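Local coordinates for cellulosome anchoring protein cohesin region (PDB 4JO5), which serves as the cellulosomal scaffoldin whose family 3a carbohydrate-binding module, the part crystallised here, binds cellulose, at residues A[31-36]-A[133-138]. Numbering follows the deposited sequence.
Sequences TTNSIN and NDWSNY. With 1MZ (1-methylimidazole), chain I; SO4 (sulfate ion), chain E.
Thr32 and Tyr138 form an antiparallel hydrogen-bonded pair in a two-stranded ribbon of 31-32 and 138-139, set at the periphery of the CBM3 beta sandwich. Thr32 N donates to Tyr138 O at 3.1 Å, and Tyr138 N returns a shorter bond to Thr32 O at 2.6 Å, both nearly straight. Beyond this pair the side-chain amide of Asn33 continues the link: ND2 gives a hydrogen bond to Trp135 O at 3.0 Å, with the acceptor close to the amide plane. With chi1 at 64°, the Asn33 side chain is turned so that its amide faces the 133-138 loop. A water sits within hydrogen-bonding distance of Asn33 O and Ser136 O. Ile35 CD1 lies over one face of the Tyr138 ring, 3.5 Å from its centroid, in a CH-pi contact. Thr32, Asn33 and Asn137 border the bound 1-methylimidazole, whose C2 is 3.4 Å from Asn137 OD1, while Asn137 N donates to a sulfate. Ile35 also packs on Phe130 of strand 123-132 and Tyr58 of strand 54-60; Tyr138 touches Tyr60 of strand 54-60 and hydrogen-bonds through OH to Gln68 of strand 68-78, so that the ribbon and the loop after strand 31-32 pack against both main sheets near the calcium site.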
loop_
_atom_site.group_PDB
_atom_site.type_symbol
_atom_site.label_atom_id
_atom_site.label_comp_id
_atom_site.label_asym_id
_atom_site.label_seq_id
_atom_site.Cartn_x
_atom_site.Cartn_y
_atom_site.Cartn_z
ATOM N N THR A 31 -20.384 1.382 -1.368
ATOM C CA THR A 31 -20.502 2.775 -1.803
ATOM C C THR A 31 -20.018 3.690 -0.715
ATOM O O THR A 31 -20.578 3.714 0.359
ATOM C CB THR A 31 -21.954 3.165 -2.086
ATOM O OG1 THR A 31 -22.452 2.388 -3.177
ATOM C CG2 THR A 31 -22.047 4.643 -2.448
ATOM N N THR A 32 -18.978 4.460 -0.990
ATOM C CA THR A 32 -18.356 5.252 0.043
ATOM C C THR A 32 -17.552 6.376 -0.583
ATOM O O THR A 32 -17.078 6.255 -1.718
ATOM C CB THR A 32 -17.418 4.371 0.917
ATOM O OG1 THR A 32 -16.901 5.145 2.001
ATOM C CG2 THR A 32 -16.240 3.838 0.097
ATOM N N ASN A 33 -17.366 7.456 0.155
ATOM C CA ASN A 33 -16.587 8.558 -0.378
ATOM C C ASN A 33 -15.221 8.755 0.278
ATOM O O ASN A 33 -14.609 9.806 0.078
ATOM C CB ASN A 33 -17.382 9.857 -0.358
ATOM C CG ASN A 33 -17.733 10.296 1.020
ATOM O OD1 ASN A 33 -17.332 9.682 2.007
ATOM N ND2 ASN A 33 -18.496 11.374 1.106
ATOM N N SER A 34 -14.750 7.767 1.055
ATOM C CA SER A 34 -13.333 7.675 1.406
ATOM C C SER A 34 -12.937 6.216 1.416
ATOM O O SER A 34 -13.692 5.354 1.836
ATOM C CB SER A 34 -12.965 8.344 2.758
ATOM O OG SER A 34 -13.249 7.507 3.866
ATOM N N ILE A 35 -11.743 5.956 0.912
ATOM C CA ILE A 35 -11.157 4.628 0.942
ATOM C C ILE A 35 -10.054 4.665 2.002
ATOM O O ILE A 35 -9.313 5.654 2.098
ATOM C CB ILE A 35 -10.656 4.273 -0.474
ATOM C CG1 ILE A 35 -11.900 4.139 -1.394
ATOM C CG2 ILE A 35 -9.831 3.005 -0.453
ATOM C CD1 ILE A 35 -11.619 4.115 -2.867
ATOM N N ASN A 36 -9.954 3.619 2.813
ATOM C CA ASN A 36 -9.096 3.665 4.002
ATOM C C ASN A 36 -8.124 2.514 4.069
ATOM O O ASN A 36 -8.329 1.580 4.825
ATOM C CB ASN A 36 -9.958 3.729 5.261
ATOM C CG ASN A 36 -10.745 5.054 5.347
ATOM O OD1 ASN A 36 -10.310 6.002 5.988
ATOM N ND2 ASN A 36 -11.853 5.128 4.646
ATOM N N ASN A 133 -11.897 15.060 -4.449
ATOM C CA ASN A 133 -11.885 16.385 -3.827
ATOM C C ASN A 133 -13.298 16.976 -3.588
ATOM O O ASN A 133 -13.469 17.851 -2.746
ATOM C CB ASN A 133 -11.066 17.384 -4.651
ATOM C CG ASN A 133 -9.565 17.175 -4.555
ATOM O OD1 ASN A 133 -9.068 16.424 -3.727
ATOM N ND2 ASN A 133 -8.837 17.872 -5.407
ATOM N N ASP A 134 -14.286 16.496 -4.337
ATOM C CA ASP A 134 -15.681 16.888 -4.158
ATOM C C ASP A 134 -16.482 15.892 -3.305
ATOM O O ASP A 134 -17.707 15.975 -3.251
ATOM C CB ASP A 134 -16.367 17.011 -5.514
ATOM C CG ASP A 134 -16.537 15.678 -6.212
ATOM O OD1 ASP A 134 -15.919 14.670 -5.782
ATOM O OD2 ASP A 134 -17.298 15.632 -7.197
ATOM N N TRP A 135 -15.787 14.954 -2.671
ATOM C CA TRP A 135 -16.390 14.005 -1.726
ATOM C C TRP A 135 -17.497 13.147 -2.325
ATOM O O TRP A 135 -18.384 12.681 -1.626
ATOM C CB TRP A 135 -16.872 14.746 -0.481
ATOM C CG TRP A 135 -15.720 15.277 0.294
ATOM C CD1 TRP A 135 -15.235 16.545 0.263
ATOM C CD2 TRP A 135 -14.884 14.550 1.202
ATOM N NE1 TRP A 135 -14.150 16.653 1.091
ATOM C CE2 TRP A 135 -13.912 15.446 1.677
ATOM C CE3 TRP A 135 -14.858 13.228 1.653
ATOM C CZ2 TRP A 135 -12.934 15.069 2.574
ATOM C CZ3 TRP A 135 -13.889 12.855 2.546
ATOM C CH2 TRP A 135 -12.940 13.776 3.004
ATOM N N SER A 136 -17.426 12.939 -3.633
ATOM C CA SER A 136 -18.361 12.077 -4.322
ATOM C C SER A 136 -17.968 10.616 -4.095
ATOM O O SER A 136 -16.846 10.313 -3.676
ATOM C CB SER A 136 -18.385 12.419 -5.810
ATOM O OG SER A 136 -17.090 12.347 -6.376
ATOM N N ASN A 137 -18.888 9.708 -4.386
ATOM C CA ASN A 137 -18.703 8.305 -4.029
ATOM C C ASN A 137 -17.805 7.480 -4.946
ATOM O O ASN A 137 -17.702 7.704 -6.156
ATOM C CB ASN A 137 -20.069 7.637 -3.893
ATOM C CG ASN A 137 -20.821 8.115 -2.664
ATOM O OD1 ASN A 137 -20.230 8.361 -1.616
ATOM N ND2 ASN A 137 -22.122 8.254 -2.790
ATOM N N TYR A 138 -17.136 6.537 -4.306
ATOM C CA TYR A 138 -16.418 5.472 -4.960
ATOM C C TYR A 138 -17.282 4.227 -4.829
ATOM O O TYR A 138 -18.178 4.178 -3.990
ATOM C CB TYR A 138 -15.139 5.160 -4.213
ATOM C CG TYR A 138 -14.019 6.169 -4.265
ATOM C CD1 TYR A 138 -13.243 6.316 -5.404
ATOM C CD2 TYR A 138 -13.653 6.880 -3.127
ATOM C CE1 TYR A 138 -12.148 7.179 -5.424
ATOM C CE2 TYR A 138 -12.578 7.776 -3.146
ATOM C CZ TYR A 138 -11.826 7.915 -4.281
ATOM O OH TYR A 138 -10.762 8.806 -4.284
HETATM N N1 1MZ I . -20.581 7.417 3.008
HETATM C C2 1MZ I . -20.747 7.975 1.735
HETATM N N3 1MZ I . -22.093 7.846 1.376
HETATM C C4 1MZ I . -22.775 7.199 2.451
HETATM C C5 1MZ I . -21.857 6.935 3.443
HETATM C CM1 1MZ I . -19.360 7.341 3.742
HETATM S S SO4 E . -22.216 10.503 -6.062
HETATM O O1 SO4 E . -23.176 9.420 -5.835
HETATM O O2 SO4 E . -21.365 10.152 -7.196
HETATM O O3 SO4 E . -22.920 11.755 -6.349
HETATM O O4 SO4 E . -21.387 10.708 -4.877
HETATM O O HOH W 1 -14.484 11.066 -2.320
#